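Local atomic coordinates of alcohol dehydrogenase (Thermus thermophilus, PDB entry 2EIH), a protein that binds zinc and probably works as an NAD-dependent oxidoreductase of the zinc-containing alcohol dehydrogenase family. Residues A[57-62]-A[116-121]; A[137-142]-A[302-307]; A[173-178]-A[196-201]. All blocks are in the same frame, centred on the assembly; numbering follows the deposited sequence.

Interaction 1 of 3, residues A[57-62]-A[116-121]; sequences LPHVLG and HRHGTY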
loop_
_atom_site.group_PDB
_atom_site.type_symbol
_atom_site.label_atom_id
_atom_site.label_comp_id
_atom_site.label_asym_id
_atom_site.label_seq_id
_atom_site.Cartn_x
_atom_site.Cartn_y
_atom_site.Cartn_z
ATOM N N LEU A 57 -36.157 -25.542 5.289
ATOM C CA LEU A 57 -36.888 -25.093 6.463
ATOM C C LEU A 57 -37.194 -26.317 7.326
ATOM O O LEU A 57 -37.304 -27.424 6.806
ATOM C CB LEU A 57 -38.177 -24.387 6.047
ATOM C CG LEU A 57 -38.026 -23.271 5.004
ATOM C CD1 LEU A 57 -39.388 -22.640 4.726
ATOM C CD2 LEU A 57 -37.047 -22.203 5.496
ATOM N N PRO A 58 -37.338 -26.134 8.655
ATOM C CA PRO A 58 -37.195 -24.844 9.339
ATOM C C PRO A 58 -35.750 -24.347 9.388
ATOM O O PRO A 58 -34.812 -25.136 9.324
ATOM C CB PRO A 58 -37.763 -25.140 10.724
ATOM C CG PRO A 58 -37.327 -26.542 10.955
ATOM C CD PRO A 58 -37.644 -27.205 9.622
ATOM N N HIS A 59 -35.583 -23.035 9.511
ATOM C CA HIS A 59 -34.261 -22.427 9.569
ATOM C C HIS A 59 -34.078 -21.568 10.815
ATOM O O HIS A 59 -34.988 -20.854 11.234
ATOM C CB HIS A 59 -34.023 -21.568 8.325
ATOM C CG HIS A 59 -32.719 -20.844 8.336
ATOM N ND1 HIS A 59 -31.507 -21.503 8.404
ATOM C CD2 HIS A 59 -32.428 -19.523 8.295
ATOM C CE1 HIS A 59 -30.528 -20.611 8.402
ATOM N NE2 HIS A 59 -31.061 -19.406 8.337
ATOM N N VAL A 60 -32.888 -21.646 11.403
ATOM C CA VAL A 60 -32.570 -20.857 12.581
ATOM C C VAL A 60 -31.705 -19.682 12.154
ATOM O O VAL A 60 -30.585 -19.864 11.691
ATOM C CB VAL A 60 -31.792 -21.677 13.624
ATOM C CG1 VAL A 60 -31.508 -20.816 14.863
ATOM C CG2 VAL A 60 -32.590 -22.904 14.008
ATOM N N LEU A 61 -32.226 -18.476 12.319
ATOM C CA LEU A 61 -31.489 -17.287 11.953
ATOM C C LEU A 61 -30.433 -17.002 13.021
ATOM O O LEU A 61 -30.313 -17.746 13.995
ATOM C CB LEU A 61 -32.461 -16.111 11.847
ATOM C CG LEU A 61 -33.646 -16.273 10.886
ATOM C CD1 LEU A 61 -34.619 -15.096 11.050
ATOM C CD2 LEU A 61 -33.149 -16.338 9.443
ATOM N N GLY A 62 -29.674 -15.923 12.836
ATOM C CA GLY A 62 -28.666 -15.548 13.816
ATOM C C GLY A 62 -27.206 -15.659 13.409
ATOM O O GLY A 62 -26.658 -16.762 13.301
ATOM N N HIS A 116 -27.342 -19.436 5.823
ATOM C CA HIS A 116 -27.622 -20.680 5.121
ATOM C C HIS A 116 -27.669 -21.855 6.074
ATOM O O HIS A 116 -28.338 -22.855 5.808
ATOM C CB HIS A 116 -26.558 -20.922 4.060
ATOM C CG HIS A 116 -26.577 -19.912 2.960
ATOM N ND1 HIS A 116 -27.616 -19.818 2.061
ATOM C CD2 HIS A 116 -25.710 -18.921 2.638
ATOM C CE1 HIS A 116 -27.391 -18.813 1.232
ATOM N NE2 HIS A 116 -26.242 -18.253 1.562
ATOM N N ARG A 117 -26.949 -21.723 7.182
ATOM C CA ARG A 117 -26.886 -22.754 8.206
ATOM C C ARG A 117 -27.499 -22.207 9.492
ATOM O O ARG A 117 -27.494 -21.001 9.708
ATOM C CB ARG A 117 -25.434 -23.154 8.457
ATOM C CG ARG A 117 -25.321 -24.363 9.356
ATOM C CD ARG A 117 -23.880 -24.779 9.578
ATOM N NE ARG A 117 -23.152 -23.852 10.446
ATOM C CZ ARG A 117 -23.415 -23.649 11.735
ATOM N NH1 ARG A 117 -22.687 -22.784 12.425
ATOM N NH2 ARG A 117 -24.394 -24.307 12.337
ATOM N N HIS A 118 -28.030 -23.089 10.337
ATOM C CA HIS A 118 -28.641 -22.669 11.593
ATOM C C HIS A 118 -27.764 -21.697 12.370
ATOM O O HIS A 118 -26.588 -21.970 12.628
ATOM C CB HIS A 118 -28.944 -23.875 12.483
ATOM C CG HIS A 118 -30.163 -24.640 12.080
ATOM N ND1 HIS A 118 -30.739 -25.600 12.888
ATOM C CD2 HIS A 118 -30.917 -24.600 10.955
ATOM C CE1 HIS A 118 -31.790 -26.113 12.280
ATOM N NE2 HIS A 118 -31.921 -25.523 11.103
ATOM N N GLY A 119 -28.347 -20.574 12.769
ATOM C CA GLY A 119 -27.584 -19.571 13.492
ATOM C C GLY A 119 -27.672 -19.532 15.003
ATOM O O GLY A 119 -27.779 -20.563 15.669
ATOM N N THR A 120 -27.650 -18.317 15.542
ATOM C CA THR A 120 -27.673 -18.115 16.981
ATOM C C THR A 120 -29.011 -17.956 17.699
ATOM O O THR A 120 -29.021 -17.745 18.900
ATOM C CB THR A 120 -26.750 -16.919 17.355
ATOM O OG1 THR A 120 -27.180 -15.733 16.669
ATOM C CG2 THR A 120 -25.310 -17.236 16.961
ATOM N N TYR A 121 -30.130 -18.059 16.989
ATOM C CA TYR A 121 -31.442 -17.936 17.637
ATOM C C TYR A 121 -31.831 -19.233 18.358
ATOM O O TYR A 121 -32.980 -19.679 18.271
ATOM C CB TYR A 121 -32.537 -17.651 16.621
ATOM C CG TYR A 121 -32.587 -16.238 16.058
ATOM C CD1 TYR A 121 -31.426 -15.504 15.804
ATOM C CD2 TYR A 121 -33.799 -15.703 15.645
ATOM C CE1 TYR A 121 -31.482 -14.276 15.138
ATOM C CE2 TYR A 121 -33.877 -14.486 14.986
ATOM C CZ TYR A 121 -32.720 -13.781 14.725
ATOM O OH TYR A 121 -32.802 -12.612 14.020
#
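Val60 O accepts the amide of Gly119 in the shortest of three backbone hydrogen bonds across this contact (N to O 2.6 Å). Leu61 O takes Tyr121 N at 3.0 Å, and Gly62 O takes Thr120 N at 2.9 Å. Successive carbonyls thus use donors 119, 121 and 120, which rules out a regular strand ladder. A fourth bond, from His118 NE2 to Pro58 O, is weak at 3.4 Å.

Two CH-pi contacts add side-chain packing. Val60 CG2 sits over the centre of the His118 ring, 3.5 Å from its centroid, the two side chains crossing at about a right angle. Leu61 CB lies over one face of Tyr121, 3.7 Å from that centroid. CG of His59 is anti to the backbone N (chi1 177°); further out on the ring, CE1 lies 3.3 Å from Arg117 O, which is near the ring plane at the edge.

Close backbone approach is the third element: Gly62 CA and Gly119 CA are 4.2 Å apart, and neither residue has a side chain to intervene.

Both segments belong to the GroES-like part. His59 NE2 is bonded to Gly114 O, and Tyr121 OH to Asp43 and to His326, from much later in the chain. Strand 59-60 borders strand 2-6, whose Met6 touches His59 and Leu61, and Val46 of helix 41-48 packs on the same two residues.

Interaction 2 of 3, residues A[137-142]-A[302-307]; sequences KNLSFE and RFVEEG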
loop_
_atom_site.group_PDB
_atom_site.type_symbol
_atom_site.label_atom_id
_atom_site.label_comp_id
_atom_site.label_asym_id
_atom_site.label_seq_id
_atom_site.Cartn_x
_atom_site.Cartn_y
_atom_site.Cartn_z
ATOM N N LYS A 137 -13.834 -9.964 29.176
ATOM C CA LYS A 137 -14.426 -10.103 30.499
ATOM C C LYS A 137 -15.051 -8.842 31.071
ATOM O O LYS A 137 -15.790 -8.896 32.053
ATOM C CB LYS A 137 -13.402 -10.663 31.500
ATOM C CG LYS A 137 -12.960 -12.090 31.199
ATOM C CD LYS A 137 -12.077 -12.661 32.307
ATOM C CE LYS A 137 -11.520 -14.034 31.926
ATOM N NZ LYS A 137 -12.605 -15.013 31.605
ATOM N N ASN A 138 -14.772 -7.697 30.473
ATOM C CA ASN A 138 -15.348 -6.462 30.990
ATOM C C ASN A 138 -16.744 -6.198 30.409
ATOM O O ASN A 138 -17.354 -5.171 30.717
ATOM C CB ASN A 138 -14.428 -5.267 30.682
ATOM C CG ASN A 138 -14.254 -5.028 29.181
ATOM O OD1 ASN A 138 -14.209 -3.879 28.716
ATOM N ND2 ASN A 138 -14.140 -6.114 28.419
ATOM N N LEU A 139 -17.252 -7.122 29.586
ATOM C CA LEU A 139 -18.569 -6.957 28.959
ATOM C C LEU A 139 -19.643 -7.952 29.369
ATOM O O LEU A 139 -19.339 -9.068 29.803
ATOM C CB LEU A 139 -18.454 -7.027 27.437
ATOM C CG LEU A 139 -17.681 -5.962 26.659
ATOM C CD1 LEU A 139 -17.912 -6.231 25.189
ATOM C CD2 LEU A 139 -18.148 -4.561 27.034
ATOM N N SER A 140 -20.904 -7.548 29.223
ATOM C CA SER A 140 -22.019 -8.444 29.533
ATOM C C SER A 140 -22.209 -9.261 28.278
ATOM O O SER A 140 -21.796 -8.850 27.197
ATOM C CB SER A 140 -23.303 -7.672 29.778
ATOM O OG SER A 140 -23.837 -7.262 28.534
ATOM N N PHE A 141 -22.849 -10.409 28.404
ATOM C CA PHE A 141 -23.069 -11.235 27.227
ATOM C C PHE A 141 -23.825 -10.492 26.083
ATOM O O PHE A 141 -23.522 -10.710 24.906
ATOM C CB PHE A 141 -23.784 -12.523 27.643
ATOM C CG PHE A 141 -22.874 -13.531 28.297
ATOM C CD1 PHE A 141 -21.924 -14.221 27.549
ATOM C CD2 PHE A 141 -22.968 -13.797 29.661
ATOM C CE1 PHE A 141 -21.094 -15.157 28.154
ATOM C CE2 PHE A 141 -22.136 -14.734 30.270
ATOM C CZ PHE A 141 -21.203 -15.414 29.520
ATOM N N GLU A 142 -24.769 -9.606 26.411
ATOM C CA GLU A 142 -25.511 -8.886 25.368
ATOM C C GLU A 142 -24.620 -7.871 24.659
ATOM O O GLU A 142 -24.805 -7.594 23.476
ATOM C CB GLU A 142 -26.733 -8.159 25.942
ATOM C CG GLU A 142 -27.785 -9.073 26.562
ATOM C CD GLU A 142 -27.451 -9.491 27.985
ATOM O OE1 GLU A 142 -26.295 -9.287 28.419
ATOM O OE2 GLU A 142 -28.357 -10.017 28.670
ATOM N N ARG A 302 -9.643 -6.607 21.347
ATOM C CA ARG A 302 -8.550 -6.075 22.165
ATOM C C ARG A 302 -8.884 -4.623 22.543
ATOM O O ARG A 302 -8.816 -4.258 23.702
ATOM C CB ARG A 302 -7.232 -6.134 21.369
ATOM C CG ARG A 302 -6.038 -6.700 22.136
ATOM C CD ARG A 302 -5.214 -7.642 21.262
ATOM N NE ARG A 302 -4.850 -7.037 19.977
ATOM C CZ ARG A 302 -4.742 -7.730 18.845
ATOM N NH1 ARG A 302 -4.974 -9.036 18.849
ATOM N NH2 ARG A 302 -4.391 -7.137 17.709
ATOM N N PHE A 303 -9.241 -3.806 21.554
ATOM C CA PHE A 303 -9.612 -2.410 21.800
ATOM C C PHE A 303 -10.852 -2.337 22.695
ATOM O O PHE A 303 -11.003 -1.401 23.489
ATOM C CB PHE A 303 -9.890 -1.658 20.483
ATOM C CG PHE A 303 -8.659 -1.404 19.655
ATOM C CD1 PHE A 303 -8.534 -1.956 18.380
ATOM C CD2 PHE A 303 -7.598 -0.656 20.170
ATOM C CE1 PHE A 303 -7.366 -1.775 17.632
ATOM C CE2 PHE A 303 -6.422 -0.470 19.425
ATOM C CZ PHE A 303 -6.307 -1.028 18.164
ATOM N N VAL A 304 -11.748 -3.314 22.562
ATOM C CA VAL A 304 -12.957 -3.335 23.382
ATOM C C VAL A 304 -12.616 -3.594 24.848
ATOM O O VAL A 304 -13.212 -2.991 25.726
ATOM C CB VAL A 304 -13.982 -4.395 22.896
ATOM C CG1 VAL A 304 -15.161 -4.463 23.865
ATOM C CG2 VAL A 304 -14.479 -4.043 21.512
ATOM N N GLU A 305 -11.662 -4.477 25.118
ATOM C CA GLU A 305 -11.288 -4.727 26.505
ATOM C C GLU A 305 -10.600 -3.516 27.110
ATOM O O GLU A 305 -10.666 -3.305 28.314
ATOM C CB GLU A 305 -10.351 -5.921 26.632
ATOM C CG GLU A 305 -10.994 -7.244 26.343
ATOM C CD GLU A 305 -10.257 -8.389 26.997
ATOM O OE1 GLU A 305 -9.087 -8.630 26.632
ATOM O OE2 GLU A 305 -10.845 -9.038 27.892
ATOM N N GLU A 306 -9.929 -2.730 26.279
ATOM C CA GLU A 306 -9.228 -1.534 26.743
ATOM C C GLU A 306 -10.215 -0.405 26.959
ATOM O O GLU A 306 -9.928 0.539 27.689
ATOM C CB GLU A 306 -8.218 -1.082 25.704
ATOM C CG GLU A 306 -7.017 -1.967 25.554
ATOM C CD GLU A 306 -6.215 -1.594 24.324
ATOM O OE1 GLU A 306 -6.006 -0.373 24.084
ATOM O OE2 GLU A 306 -5.776 -2.517 23.595
ATOM N N GLY A 307 -11.362 -0.508 26.289
ATOM C CA GLY A 307 -12.399 0.495 26.399
ATOM C C GLY A 307 -12.283 1.546 25.321
ATOM O O GLY A 307 -12.931 2.586 25.406
#
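Leu139 and Val304 make the apolar part of this small contact, their side chains crossing at about a right angle. The touching atoms are Leu139 CD1 and Val304 CG1, 3.5 Å apart, with Leu139 CG farther back at 4.1 Å from the same CG1. Val304 holds CG1 anti to its backbone N (chi1 175°), which is the branch presented to the leucine. Ile147 also packs against Leu139.

Asn138 meets the helix beside this pair, where the CA atoms come nearest, Asn138 CA to Glu305 CA 6.3 Å. With chi1 at 63°, CG lies between the backbone N and the carbonyl carbon, and it comes to 4.0 Å from Glu305 CA. The two side chains pass at a slant, and their amide and carboxylate planes are turned 64° against each other, so they do not stack.

The fold elements joined here are the loop entering helix 141-146 and the C-terminal end of helix 297-306, which follows strand 285-288 at the edge of the parallel sheet. That end closes in a Schellman motif: Gly307, with positive phi, is the C-prime residue, and Lys308 N returns to Phe303 O. At the start of the other helix, Ser140 is the N-cap.

Glu305 OE2, for its part, receives Lys137 N in a weak bond (3.4 Å); Pro136, just before Lys137 in the chain, packs on the same glutamate. Elsewhere on the helix, Arg302 forms a salt bridge with Glu97 of the third subunit and Phe303 packs on Gly167 of the second.

Interaction 3 of 3, residues A[173-178]-A[196-201]; sequences MAAGSG and ATAGSE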
loop_
_atom_site.group_PDB
_atom_site.type_symbol
_atom_site.label_atom_id
_atom_site.label_comp_id
_atom_site.label_asym_id
_atom_site.label_seq_id
_atom_site.Cartn_x
_atom_site.Cartn_y
_atom_site.Cartn_z
ATOM N N MET A 173 -22.892 8.376 8.217
ATOM C CA MET A 173 -24.317 8.578 7.989
ATOM C C MET A 173 -25.247 7.836 8.934
ATOM O O MET A 173 -24.985 6.695 9.331
ATOM C CB MET A 173 -24.678 8.201 6.549
ATOM C CG MET A 173 -24.051 9.062 5.482
ATOM S SD MET A 173 -24.657 10.759 5.518
ATOM C CE MET A 173 -26.073 10.624 4.383
ATOM N N ALA A 174 -26.345 8.505 9.283
ATOM C CA ALA A 174 -27.376 7.941 10.158
ATOM C C ALA A 174 -26.832 7.257 11.403
ATOM O O ALA A 174 -26.703 6.046 11.434
ATOM C CB ALA A 174 -28.228 6.962 9.361
ATOM N N ALA A 175 -26.545 8.038 12.436
ATOM C CA ALA A 175 -26.009 7.490 13.674
ATOM C C ALA A 175 -26.981 6.569 14.415
ATOM O O ALA A 175 -28.192 6.778 14.394
ATOM C CB ALA A 175 -25.565 8.614 14.589
ATOM N N GLY A 176 -26.430 5.545 15.066
ATOM C CA GLY A 176 -27.235 4.595 15.820
ATOM C C GLY A 176 -27.786 3.447 15.007
ATOM O O GLY A 176 -28.166 2.405 15.547
ATOM N N SER A 177 -27.819 3.639 13.696
ATOM C CA SER A 177 -28.345 2.635 12.787
ATOM C C SER A 177 -27.240 1.964 11.961
ATOM O O SER A 177 -26.345 2.628 11.430
ATOM C CB SER A 177 -29.369 3.304 11.867
ATOM O OG SER A 177 -30.064 2.364 11.059
ATOM N N GLY A 178 -27.317 0.640 11.867
ATOM C CA GLY A 178 -26.343 -0.122 11.104
ATOM C C GLY A 178 -24.948 -0.159 11.696
ATOM O O GLY A 178 -24.754 -0.534 12.857
ATOM N N ALA A 196 -21.040 13.355 12.352
ATOM C CA ALA A 196 -22.100 12.351 12.226
ATOM C C ALA A 196 -23.454 12.978 11.904
ATOM O O ALA A 196 -23.770 14.063 12.386
ATOM C CB ALA A 196 -22.197 11.540 13.516
ATOM N N THR A 197 -24.252 12.297 11.091
ATOM C CA THR A 197 -25.570 12.806 10.739
ATOM C C THR A 197 -26.659 11.836 11.195
ATOM O O THR A 197 -26.472 10.613 11.165
ATOM C CB THR A 197 -25.721 13.028 9.215
ATOM O OG1 THR A 197 -25.693 11.768 8.533
ATOM C CG2 THR A 197 -24.597 13.908 8.689
ATOM N N ALA A 198 -27.787 12.390 11.632
ATOM C CA ALA A 198 -28.924 11.599 12.093
ATOM C C ALA A 198 -30.194 12.397 11.843
ATOM O O ALA A 198 -30.130 13.553 11.423
ATOM C CB ALA A 198 -28.787 11.283 13.572
ATOM N N GLY A 199 -31.344 11.783 12.107
ATOM C CA GLY A 199 -32.613 12.457 11.887
ATOM C C GLY A 199 -33.191 13.198 13.083
ATOM O O GLY A 199 -33.793 14.255 12.923
ATOM N N SER A 200 -33.021 12.638 14.275
ATOM C CA SER A 200 -33.527 13.239 15.502
ATOM C C SER A 200 -32.384 13.917 16.248
ATOM O O SER A 200 -31.224 13.604 16.015
ATOM C CB SER A 200 -34.125 12.160 16.398
ATOM O OG SER A 200 -33.113 11.291 16.869
ATOM N N GLU A 201 -32.714 14.825 17.161
ATOM C CA GLU A 201 -31.700 15.526 17.943
ATOM C C GLU A 201 -31.113 14.546 18.960
ATOM O O GLU A 201 -29.950 14.645 19.339
ATOM C CB GLU A 201 -32.332 16.713 18.680
ATOM C CG GLU A 201 -31.388 17.874 18.991
ATOM C CD GLU A 201 -30.041 17.438 19.542
ATOM O OE1 GLU A 201 -29.191 16.974 18.748
ATOM O OE2 GLU A 201 -29.821 17.550 20.770
#
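Thr197 O accepts the amide of Ala175 at 2.9 Å (N to O), and this is the main hydrogen bond between the two segments. Ala174 N lies even nearer to Thr197 O, at 2.8 Å, but its angle is too poor for a bond. That amide is instead directed at the threonine hydroxyl: Ala174 N to Thr197 OG1 is a weak bond of 3.4 Å. Thr197 chi1 of 67° sets OG1 between its own backbone N and carbonyl carbon, so that carbonyl and hydroxyl of one residue serve two successive amides.

Met173 SD adds a further neighbour to the hydroxyl, 3.3 Å from Thr197 OG1, reached because the methionine chain bends at chi2 (-66°). Apolar contact is slight, Ala175 CB standing 4.3 Å from Ala198 CB.

Segment 173-178 follows strand 169-172, while segment 196-201 holds the end of the adjacent parallel strand 193-198 and the turn after it; helix 180-189 links the two strands in a beta-alpha-beta unit of the Rossmann fold. The glycine-containing turn after the first strand is, in relatives of this family, the part that lies against the dinucleotide; a similar role is probable here, although no cofactor is present.

Within that turn Ala174 to Ser177 is a type II beta turn, Gly176 supplying the positive phi at its third position. The closing bond from Ser177 N to Ala174 O is long and weak, at 3.5 Å, and Ala174 O is also hydrogen-bonded with Ser180 OG. Beyond the strand, Ser200 OG caps helix 201-210 through Lys203 N, while the Met173 and Thr197 backbones are tied to Val240 and Val172 respectively.

Along the chain interaction 1 closes before interaction 2 opens, and both segments of interaction 3 fall between the two halves of interaction 2. None touches another. The centres of interactions 1 and 2 are about 26 Å apart. Those of interactions 1 and 3 are about 30 Å apart, and those of interactions 2 and 3 about 24 Å. Interaction 1 belongs to the GroES-like part and interaction 3 to the six-stranded parallel Rossmann sheet, on opposite sides of the chain's centre. Interaction 2 connects the chain leaving strand 132-134 with helix 297-306, beyond that sheet's last strand, bringing together segments 160 residues apart in the sequence.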